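Long-range contacts in putative TRAP PERIPLASMIC SOLUTE BINDING PROTEIN (Haemophilus influenzae, PDB 4PBQ), which binds L-gulonate in this structure and probably delivers an acidic sugar of this kind to a TRAP transporter in the periplasm: residues 24-29 / 60-65; 102-107 / 230-235; 160-165 / 180-185. All blocks are in the same frame, centred on the assembly; numbering follows the deposited sequence.

Contact 1. Residues 24-29 / 60-65; sequences KTIIKL and EIRLYP
L29 grips R62 and Y64 of the neighbouring parallel strand with both backbone polar atoms. Its N donates to R62 O at 2.8 Å, and its O accepts from Y64 N. L29, on strand 25-29, and E60, on strand 60-64, bury the most surface here. L29 CG lies anti to the backbone N (chi1 -167°), which places CD1 3.8 Å from I61 CG2. The same methyl and CB also meet L63 CD2. I27 joins them on this face, with its CB 3.9 Å from I61 CD1. L43 of helix 38-54 and F254 of helix 248-281 cover parts of this apolar face. E60 works through its backbone: E60 N donates to T25 O at 2.9 Å, and E60 O accepts from I27 N at 2.8 Å. Next along, R62 N bonds to I27 O. The opposite face carries I26, K28, E60 and R62. There I26 CG2 lies 3.7 Å from R62 CD, both side chains pointing the same way. The Y64 ring crosses K28 at an angle, with CE2 3.8 Å from K28 CB. K28 NZ turns away to T83 O and E85. The strands and helix 38-54 form a beta-alpha-beta unit, in which this helix links the two strands. Five backbone bonds fix the parallel register, while the side chains divide into an apolar face under helices and a more polar, charged face.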
loop_
_atom_site.group_PDB
_atom_site.type_symbol
_atom_site.label_atom_id
_atom_site.label_comp_id
_atom_site.label_asym_id
_atom_site.label_seq_id
_atom_site.Cartn_x
_atom_site.Cartn_y
_atom_site.Cartn_z
ATOM N N LYS A 24 31.775 5.179 -5.753
ATOM C CA LYS A 24 30.407 5.695 -5.963
ATOM C C LYS A 24 29.368 4.584 -5.897
ATOM O O LYS A 24 29.449 3.614 -6.650
ATOM C CB LYS A 24 30.319 6.384 -7.323
ATOM C CG LYS A 24 29.101 7.263 -7.527
ATOM C CD LYS A 24 29.032 7.727 -8.987
ATOM C CE LYS A 24 28.465 9.138 -9.144
ATOM N NZ LYS A 24 28.428 9.545 -10.587
ATOM N N THR A 25 28.368 4.745 -5.029
ATOM C CA THR A 25 27.400 3.675 -4.769
ATOM C C THR A 25 26.082 3.958 -5.490
ATOM O O THR A 25 25.483 5.021 -5.324
ATOM C CB THR A 25 27.161 3.518 -3.249
ATOM O OG1 THR A 25 28.384 3.128 -2.606
ATOM C CG2 THR A 25 26.099 2.472 -2.974
ATOM N N ILE A 26 25.650 3.003 -6.304
ATOM C CA ILE A 26 24.439 3.151 -7.070
ATOM C C ILE A 26 23.357 2.315 -6.423
ATOM O O ILE A 26 23.478 1.089 -6.337
ATOM C CB ILE A 26 24.621 2.705 -8.517
ATOM C CG1 ILE A 26 25.670 3.584 -9.192
ATOM C CG2 ILE A 26 23.321 2.814 -9.260
ATOM C CD1 ILE A 26 26.123 3.048 -10.507
ATOM N N ILE A 27 22.328 3.005 -5.943
ATOM C CA ILE A 27 21.187 2.379 -5.289
ATOM C C ILE A 27 19.962 2.419 -6.212
ATOM O O ILE A 27 19.402 3.479 -6.476
ATOM C CB ILE A 27 20.927 3.105 -3.982
ATOM C CG1 ILE A 27 22.080 2.804 -3.018
ATOM C CG2 ILE A 27 19.615 2.684 -3.369
ATOM C CD1 ILE A 27 22.027 3.596 -1.760
ATOM N N LYS A 28 19.554 1.253 -6.716
ATOM C CA LYS A 28 18.395 1.178 -7.585
ATOM C C LYS A 28 17.194 1.116 -6.657
ATOM O O LYS A 28 17.227 0.387 -5.668
ATOM C CB LYS A 28 18.399 -0.078 -8.461
ATOM C CG LYS A 28 19.598 -0.212 -9.387
ATOM C CD LYS A 28 19.437 -1.398 -10.351
ATOM C CE LYS A 28 19.266 -2.734 -9.633
ATOM N NZ LYS A 28 20.444 -3.088 -8.810
ATOM N N LEU A 29 16.181 1.903 -6.969
ATOM C CA LEU A 29 14.967 1.994 -6.138
ATOM C C LEU A 29 13.749 1.697 -6.993
ATOM O O LEU A 29 13.364 2.481 -7.889
ATOM C CB LEU A 29 14.864 3.385 -5.509
ATOM C CG LEU A 29 13.827 3.520 -4.392
ATOM C CD1 LEU A 29 14.146 4.788 -3.624
ATOM C CD2 LEU A 29 12.398 3.529 -4.898
ATOM N N GLU A 60 24.018 7.475 -5.496
ATOM C CA GLU A 60 23.047 7.847 -6.514
ATOM C C GLU A 60 21.824 6.992 -6.308
ATOM O O GLU A 60 21.964 5.779 -6.191
ATOM C CB GLU A 60 23.611 7.584 -7.912
ATOM C CG GLU A 60 22.616 7.841 -9.012
ATOM C CD GLU A 60 23.239 7.792 -10.393
ATOM O OE1 GLU A 60 23.182 6.724 -11.039
ATOM O OE2 GLU A 60 23.775 8.830 -10.830
ATOM N N ILE A 61 20.654 7.623 -6.205
ATOM C CA ILE A 61 19.404 6.903 -5.992
ATOM C C ILE A 61 18.666 6.878 -7.329
ATOM O O ILE A 61 18.072 7.887 -7.730
ATOM C CB ILE A 61 18.524 7.580 -4.931
ATOM C CG1 ILE A 61 19.325 7.917 -3.657
ATOM C CG2 ILE A 61 17.301 6.701 -4.635
ATOM C CD1 ILE A 61 19.967 6.730 -2.927
ATOM N N ARG A 62 18.772 5.760 -8.050
ATOM C CA ARG A 62 18.185 5.657 -9.400
ATOM C C ARG A 62 16.742 5.119 -9.275
ATOM O O ARG A 62 16.546 4.031 -8.789
ATOM C CB ARG A 62 19.008 4.735 -10.305
ATOM C CG ARG A 62 20.445 5.208 -10.489
ATOM C CD ARG A 62 21.099 4.513 -11.669
ATOM N NE ARG A 62 20.594 5.021 -12.944
ATOM C CZ ARG A 62 20.685 4.367 -14.100
ATOM N NH1 ARG A 62 20.198 4.906 -15.214
ATOM N NH2 ARG A 62 21.269 3.174 -14.146
ATOM N N LEU A 63 15.762 5.890 -9.726
ATOM C CA LEU A 63 14.352 5.538 -9.550
ATOM C C LEU A 63 13.822 4.680 -10.709
ATOM O O LEU A 63 14.100 4.936 -11.895
ATOM C CB LEU A 63 13.485 6.793 -9.409
ATOM C CG LEU A 63 13.956 7.746 -8.305
ATOM C CD1 LEU A 63 12.988 8.905 -8.177
ATOM C CD2 LEU A 63 14.095 7.034 -6.937
ATOM N N TYR A 64 13.047 3.669 -10.350
ATOM C CA TYR A 64 12.459 2.751 -11.316
ATOM C C TYR A 64 10.981 2.544 -10.976
ATOM O O TYR A 64 10.626 1.628 -10.242
ATOM C CB TYR A 64 13.181 1.411 -11.280
ATOM C CG TYR A 64 14.590 1.446 -11.853
ATOM C CD1 TYR A 64 14.832 1.268 -13.216
ATOM C CD2 TYR A 64 15.682 1.640 -11.017
ATOM C CE1 TYR A 64 16.137 1.272 -13.728
ATOM C CE2 TYR A 64 16.981 1.647 -11.517
ATOM C CZ TYR A 64 17.201 1.465 -12.862
ATOM O OH TYR A 64 18.500 1.471 -13.328
ATOM N N PRO A 65 10.112 3.397 -11.521
ATOM C CA PRO A 65 8.691 3.292 -11.209
ATOM C C PRO A 65 8.031 2.185 -12.056
ATOM O O PRO A 65 8.680 1.520 -12.854
ATOM C CB PRO A 65 8.172 4.663 -11.618
ATOM C CG PRO A 65 9.033 4.997 -12.856
ATOM C CD PRO A 65 10.403 4.497 -12.467
#

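Contact 2. Residues 102-107 / 230-235. With 2UF (L-gulonate), chain D.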
loop_
_atom_site.group_PDB
_atom_site.type_symbol
_atom_site.label_atom_id
_atom_site.label_comp_id
_atom_site.label_asym_id
_atom_site.label_seq_id
_atom_site.Cartn_x
_atom_site.Cartn_y
_atom_site.Cartn_z
ATOM N N VAL A 102 -0.366 -6.204 9.336
ATOM C CA VAL A 102 -1.378 -5.724 10.272
ATOM C C VAL A 102 -2.006 -4.391 9.849
ATOM O O VAL A 102 -3.183 -4.166 10.109
ATOM C CB VAL A 102 -0.825 -5.627 11.720
ATOM C CG1 VAL A 102 0.265 -4.570 11.842
ATOM C CG2 VAL A 102 -1.946 -5.355 12.709
ATOM N N TRP A 103 -1.244 -3.527 9.178
ATOM C CA TRP A 103 -1.739 -2.180 8.859
ATOM C C TRP A 103 -2.897 -2.206 7.877
ATOM O O TRP A 103 -3.637 -1.244 7.820
ATOM C CB TRP A 103 -0.612 -1.278 8.307
ATOM C CG TRP A 103 0.635 -1.447 9.082
ATOM C CD1 TRP A 103 1.828 -1.960 8.639
ATOM C CD2 TRP A 103 0.827 -1.134 10.470
ATOM N NE1 TRP A 103 2.737 -1.993 9.672
ATOM C CE2 TRP A 103 2.142 -1.487 10.802
ATOM C CE3 TRP A 103 0.006 -0.589 11.468
ATOM C CZ2 TRP A 103 2.647 -1.322 12.075
ATOM C CZ3 TRP A 103 0.529 -0.423 12.738
ATOM C CH2 TRP A 103 1.819 -0.791 13.030
ATOM N N GLU A 104 -3.018 -3.295 7.112
ATOM C CA GLU A 104 -4.083 -3.486 6.139
ATOM C C GLU A 104 -5.275 -4.292 6.690
ATOM O O GLU A 104 -6.190 -4.621 5.951
ATOM C CB GLU A 104 -3.533 -4.142 4.873
ATOM C CG GLU A 104 -2.774 -3.135 3.969
ATOM C CD GLU A 104 -2.072 -3.786 2.775
ATOM O OE1 GLU A 104 -1.735 -4.993 2.870
ATOM O OE2 GLU A 104 -1.921 -3.104 1.723
ATOM N N TRP A 105 -5.309 -4.566 7.988
ATOM C CA TRP A 105 -6.495 -5.202 8.544
ATOM C C TRP A 105 -7.690 -4.255 8.368
ATOM O O TRP A 105 -7.565 -3.040 8.548
ATOM C CB TRP A 105 -6.271 -5.590 10.002
ATOM C CG TRP A 105 -5.306 -6.743 10.176
ATOM C CD1 TRP A 105 -4.603 -7.384 9.191
ATOM C CD2 TRP A 105 -4.913 -7.344 11.404
ATOM N NE1 TRP A 105 -3.805 -8.367 9.745
ATOM C CE2 TRP A 105 -3.977 -8.356 11.100
ATOM C CE3 TRP A 105 -5.264 -7.134 12.741
ATOM C CZ2 TRP A 105 -3.406 -9.157 12.082
ATOM C CZ3 TRP A 105 -4.696 -7.937 13.709
ATOM C CH2 TRP A 105 -3.784 -8.936 13.374
ATOM N N PRO A 106 -8.868 -4.800 8.028
ATOM C CA PRO A 106 -9.989 -3.921 7.637
ATOM C C PRO A 106 -10.483 -3.008 8.756
ATOM O O PRO A 106 -10.572 -3.416 9.917
ATOM C CB PRO A 106 -11.074 -4.918 7.211
ATOM C CG PRO A 106 -10.299 -6.085 6.723
ATOM C CD PRO A 106 -9.145 -6.204 7.687
ATOM N N TYR A 107 -10.754 -1.755 8.414
ATOM C CA TYR A 107 -11.336 -0.787 9.351
ATOM C C TYR A 107 -10.453 -0.485 10.590
ATOM O O TYR A 107 -10.936 -0.078 11.647
ATOM C CB TYR A 107 -12.788 -1.207 9.706
ATOM C CG TYR A 107 -13.603 -1.445 8.448
ATOM C CD1 TYR A 107 -13.966 -0.388 7.632
ATOM C CD2 TYR A 107 -13.965 -2.727 8.050
ATOM C CE1 TYR A 107 -14.662 -0.581 6.429
ATOM C CE2 TYR A 107 -14.650 -2.940 6.863
ATOM C CZ TYR A 107 -15.024 -1.871 6.058
ATOM O OH TYR A 107 -15.727 -2.073 4.890
ATOM N N ILE A 230 -9.809 -1.050 3.581
ATOM C CA ILE A 230 -8.445 -1.383 3.985
ATOM C C ILE A 230 -7.568 -0.168 3.664
ATOM O O ILE A 230 -7.804 0.498 2.636
ATOM C CB ILE A 230 -7.928 -2.642 3.247
ATOM C CG1 ILE A 230 -8.566 -3.912 3.841
ATOM C CG2 ILE A 230 -6.374 -2.712 3.250
ATOM C CD1 ILE A 230 -8.206 -5.221 3.109
ATOM N N PHE A 231 -6.614 0.147 4.541
ATOM C CA PHE A 231 -5.663 1.238 4.287
ATOM C C PHE A 231 -4.333 0.639 3.871
ATOM O O PHE A 231 -3.788 -0.196 4.574
ATOM C CB PHE A 231 -5.424 2.114 5.526
ATOM C CG PHE A 231 -4.478 3.263 5.247
ATOM C CD1 PHE A 231 -4.947 4.470 4.732
ATOM C CD2 PHE A 231 -3.116 3.101 5.402
ATOM C CE1 PHE A 231 -4.049 5.514 4.431
ATOM C CE2 PHE A 231 -2.221 4.144 5.104
ATOM C CZ PHE A 231 -2.696 5.335 4.611
ATOM N N SER A 232 -3.788 1.084 2.742
ATOM C CA SER A 232 -2.519 0.564 2.238
ATOM C C SER A 232 -1.378 1.574 2.388
ATOM O O SER A 232 -1.363 2.599 1.706
ATOM C CB SER A 232 -2.686 0.206 0.776
ATOM O OG SER A 232 -3.339 -1.041 0.600
ATOM N N PRO A 233 -0.421 1.280 3.264
ATOM C CA PRO A 233 0.803 2.092 3.327
ATOM C C PRO A 233 1.770 1.698 2.225
ATOM O O PRO A 233 1.729 0.564 1.749
ATOM C CB PRO A 233 1.414 1.701 4.659
ATOM C CG PRO A 233 0.580 0.647 5.226
ATOM C CD PRO A 233 -0.350 0.150 4.197
ATOM N N GLY A 234 2.626 2.635 1.843
ATOM C CA GLY A 234 3.750 2.359 0.962
ATOM C C GLY A 234 5.046 2.487 1.755
ATOM O O GLY A 234 5.391 3.571 2.246
ATOM N N LEU A 235 5.754 1.372 1.909
ATOM C CA LEU A 235 6.941 1.305 2.752
ATOM C C LEU A 235 8.190 1.626 1.948
ATOM O O LEU A 235 8.495 0.941 0.981
ATOM C CB LEU A 235 7.076 -0.098 3.360
ATOM C CG LEU A 235 6.231 -0.447 4.594
ATOM C CD1 LEU A 235 4.843 -0.007 4.504
ATOM C CD2 LEU A 235 6.338 -1.987 4.790
HETATM O O6A 2UF D . -1.188 -4.951 -6.268
HETATM C C6 2UF D . -1.897 -4.330 -5.464
HETATM O O6B 2UF D . -3.131 -4.225 -5.521
HETATM C C5 2UF D . -1.165 -3.584 -4.328
HETATM O O5 2UF D . -1.945 -2.471 -3.949
HETATM C C4 2UF D . -0.950 -4.510 -3.110
HETATM O O4 2UF D . -0.055 -5.577 -3.462
HETATM C C3 2UF D . -0.393 -3.694 -1.924
HETATM O O3 2UF D . 0.769 -2.875 -2.298
HETATM C C2 2UF D . 0.011 -4.607 -0.754
HETATM O O2 2UF D . 0.161 -3.734 0.349
HETATM C C1 2UF D . -1.115 -5.626 -0.395
HETATM O O1 2UF D . -0.710 -6.311 0.801
HETATM O O HOH W 1 -6.298 -1.086 7.155
#
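W103 meets P233 through its CB, which lies 3.8 Å from P233 CG. Its ring edge-to-face partner is Y141. A water donates to W103 O and W105 O and accepts from F231 N at 2.9 Å, joining the two backbones. E104 follows, with the largest share of the buried surface, closely matched by I230. Its CB and CG pass I230 CG2, with CB at 3.6 Å from that methyl. The chain runs extended beyond CG (chi2 173°), which carries the carboxylate past F231 to S232 and the ligand. S232 OG donates to E104 OE2 at 2.7 Å, on the anti side and 23° out of the carboxylate plane. The same OE2 takes a bond from L-gulonate O2 at 2.6 Å, and E104 OE1 takes one from L-gulonate O1 at 2.7 Å. Both carboxylate oxygens are therefore used by the sugar acid. E104 also touches F174, L91 and N171 of the ligand pocket. S232 positions E104 from the second shell; its OG is also bonded to R147, another pocket residue. Further along, P106 CG lies 4.0 Å from I230 CG1. The buried carboxylate is thus held by S232 while it receives two ligand hydroxyls, and R147 beyond S232 probably helps to stabilise its negative charge.

Contact 3. Residues 160-165 / 180-185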
loop_
_atom_site.group_PDB
_atom_site.type_symbol
_atom_site.label_atom_id
_atom_site.label_comp_id
_atom_site.label_asym_id
_atom_site.label_seq_id
_atom_site.Cartn_x
_atom_site.Cartn_y
_atom_site.Cartn_z
ATOM N N ASP A 160 -25.250 -7.189 -3.320
ATOM C CA ASP A 160 -24.745 -7.014 -4.675
ATOM C C ASP A 160 -23.390 -7.698 -4.862
ATOM O O ASP A 160 -22.988 -7.961 -5.981
ATOM C CB ASP A 160 -24.623 -5.528 -5.037
ATOM C CG ASP A 160 -25.974 -4.825 -5.156
ATOM O OD1 ASP A 160 -27.007 -5.505 -5.310
ATOM O OD2 ASP A 160 -25.988 -3.571 -5.116
ATOM N N PHE A 161 -22.687 -7.992 -3.772
ATOM C CA PHE A 161 -21.415 -8.715 -3.857
ATOM C C PHE A 161 -21.562 -10.149 -4.380
ATOM O O PHE A 161 -20.590 -10.714 -4.923
ATOM C CB PHE A 161 -20.780 -8.789 -2.477
ATOM C CG PHE A 161 -20.201 -7.492 -1.992
ATOM C CD1 PHE A 161 -19.606 -6.591 -2.868
ATOM C CD2 PHE A 161 -20.247 -7.174 -0.647
ATOM C CE1 PHE A 161 -19.070 -5.410 -2.397
ATOM C CE2 PHE A 161 -19.687 -5.988 -0.183
ATOM C CZ PHE A 161 -19.110 -5.124 -1.044
ATOM N N LYS A 162 -22.730 -10.763 -4.183
ATOM C CA LYS A 162 -22.918 -12.157 -4.595
ATOM C C LYS A 162 -22.728 -12.306 -6.111
ATOM O O LYS A 162 -23.341 -11.593 -6.898
ATOM C CB LYS A 162 -24.297 -12.665 -4.154
ATOM C CG LYS A 162 -24.569 -14.106 -4.526
ATOM C CD LYS A 162 -25.928 -14.573 -4.005
ATOM C CE LYS A 162 -25.860 -14.944 -2.529
ATOM N NZ LYS A 162 -25.113 -16.228 -2.282
ATOM N N GLY A 163 -21.843 -13.207 -6.518
ATOM C CA GLY A 163 -21.561 -13.382 -7.931
ATOM C C GLY A 163 -20.411 -12.493 -8.419
ATOM O O GLY A 163 -19.905 -12.691 -9.516
ATOM N N LEU A 164 -20.019 -11.510 -7.617
ATOM C CA LEU A 164 -18.960 -10.581 -8.021
ATOM C C LEU A 164 -17.607 -11.284 -8.058
ATOM O O LEU A 164 -17.249 -11.966 -7.102
ATOM C CB LEU A 164 -18.889 -9.400 -7.057
ATOM C CG LEU A 164 -17.909 -8.305 -7.485
ATOM C CD1 LEU A 164 -18.365 -7.608 -8.769
ATOM C CD2 LEU A 164 -17.732 -7.313 -6.344
ATOM N N ARG A 165 -16.868 -11.106 -9.154
ATOM C CA ARG A 165 -15.519 -11.660 -9.290
ATOM C C ARG A 165 -14.521 -10.523 -9.215
ATOM O O ARG A 165 -14.513 -9.632 -10.064
ATOM C CB ARG A 165 -15.388 -12.412 -10.613
ATOM C CG ARG A 165 -16.369 -13.596 -10.744
ATOM C CD ARG A 165 -16.544 -14.058 -12.178
ATOM N NE ARG A 165 -16.873 -12.954 -13.064
ATOM C CZ ARG A 165 -16.619 -12.941 -14.369
ATOM N NH1 ARG A 165 -16.073 -13.995 -14.961
ATOM N NH2 ARG A 165 -16.920 -11.876 -15.090
ATOM N N ALA A 180 -15.167 -13.001 2.978
ATOM C CA ALA A 180 -16.025 -12.528 4.067
ATOM C C ALA A 180 -17.131 -11.594 3.561
ATOM O O ALA A 180 -18.177 -11.446 4.210
ATOM C CB ALA A 180 -15.185 -11.824 5.154
HETATM N N MSE A 181 -16.880 -10.957 2.415
HETATM C CA MSE A 181 -17.854 -10.093 1.739
HETATM C C MSE A 181 -18.792 -10.871 0.800
HETATM O O MSE A 181 -19.671 -10.284 0.187
HETATM C CB MSE A 181 -17.158 -8.995 0.930
HETATM C CG MSE A 181 -16.244 -8.038 1.730
HETATM SE SE MSE A 181 -17.161 -7.122 3.193
HETATM C CE MSE A 181 -16.232 -7.907 4.709
ATOM N N ASN A 182 -18.613 -12.189 0.730
ATOM C CA ASN A 182 -19.308 -13.073 -0.212
ATOM C C ASN A 182 -18.936 -12.755 -1.665
ATOM O O ASN A 182 -19.722 -12.997 -2.587
ATOM C CB ASN A 182 -20.837 -13.029 -0.002
ATOM C CG ASN A 182 -21.514 -14.301 -0.452
ATOM O OD1 ASN A 182 -20.863 -15.332 -0.617
ATOM N ND2 ASN A 182 -22.832 -14.242 -0.644
ATOM N N ILE A 183 -17.746 -12.169 -1.839
ATOM C CA ILE A 183 -17.149 -11.932 -3.151
ATOM C C ILE A 183 -16.311 -13.138 -3.557
ATOM O O ILE A 183 -15.725 -13.784 -2.696
ATOM C CB ILE A 183 -16.252 -10.678 -3.105
ATOM C CG1 ILE A 183 -17.082 -9.412 -2.849
ATOM C CG2 ILE A 183 -15.446 -10.537 -4.404
ATOM C CD1 ILE A 183 -16.234 -8.182 -2.501
ATOM N N ASN A 184 -16.242 -13.434 -4.866
ATOM C CA ASN A 184 -15.345 -14.476 -5.400
ATOM C C ASN A 184 -13.999 -13.853 -5.801
ATOM O O ASN A 184 -13.924 -13.209 -6.831
ATOM C CB ASN A 184 -15.952 -15.147 -6.637
ATOM C CG ASN A 184 -17.325 -15.765 -6.360
ATOM O OD1 ASN A 184 -17.562 -16.308 -5.283
ATOM N ND2 ASN A 184 -18.228 -15.683 -7.333
ATOM N N PRO A 185 -12.957 -14.033 -4.989
ATOM C CA PRO A 185 -11.655 -13.428 -5.289
ATOM C C PRO A 185 -10.850 -14.263 -6.258
ATOM O O PRO A 185 -10.990 -15.474 -6.305
ATOM C CB PRO A 185 -10.971 -13.428 -3.931
ATOM C CG PRO A 185 -11.482 -14.709 -3.299
ATOM C CD PRO A 185 -12.916 -14.786 -3.715
HETATM O O HOH W 2 -20.326 -14.719 -4.581
#
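Apolar contacts centre on F161, whose ring meets both M181 and I183. I183 CD1 sits over one face of the ring in a CH-pi contact, 4.0 Å from the ring centroid and 22° off the normal. I183 CG1 is anti to the carbonyl carbon (chi1 -66°), and the chain runs on from it to lay CD1 on the ring. M181 is a selenomethionine. Its CB lies 3.9 Å from F161 CD2, and its SE makes an oblique Met-aromatic contact with the ring. L164 lies beside I183, with CD2 4.1 Å from I183 CG1. The F161 ring also meets F294, and M298 of helix 292-312 touches it.

One direct hydrogen bond crosses between the backbones: N184 N donates to L164 O at 2.9 Å. It belongs to a parallel beta bridge between R165 and N184, where strands 165-168 and 184-187 begin to pair. R165 CA adds a CH contact to N184 O at 3.3 Å.

A water makes the remaining polar link. It accepts from G163 N, donates to N182 O at 2.7 Å, and makes a longer bond to N184 OD1.

Two turns shape the segments. A type II turn from F161 to L164 has G163 in its positive-phi position, closed by L164 N bonding to F161 O. N182, also at positive phi and just past helix 172-180, forms a Schellman motif. The end of R165 leaves the contact for D203 and K200. The contact therefore joins an apolar cluster to a water-bridged backbone edge: the buried F161, I183 and M181 exclude solvent, while the turn's G163 N–H and the carbonyl of N182, just past the helix end, are satisfied through one water.

Contacts 1 and 2 reach the same mixed sheet, through strands 25-30 and 231-239, with strand 86-89 pairing to both. Their centres are 27 Å apart and their nearest atoms about 8 Å. Contact 3 is on a separate two-stranded sheet. It lies between the two segments of contact 2 along the chain, with centres 21 Å apart and nearest atoms about 6 Å. Contacts 1 and 3 stand on opposite sides of the chain's centre, 41 Å between centres. Contact 2 alone binds L-gulonate directly. The side chains of L29 in contact 1 and I183 in contact 3 each come to about 14 Å from the ligand.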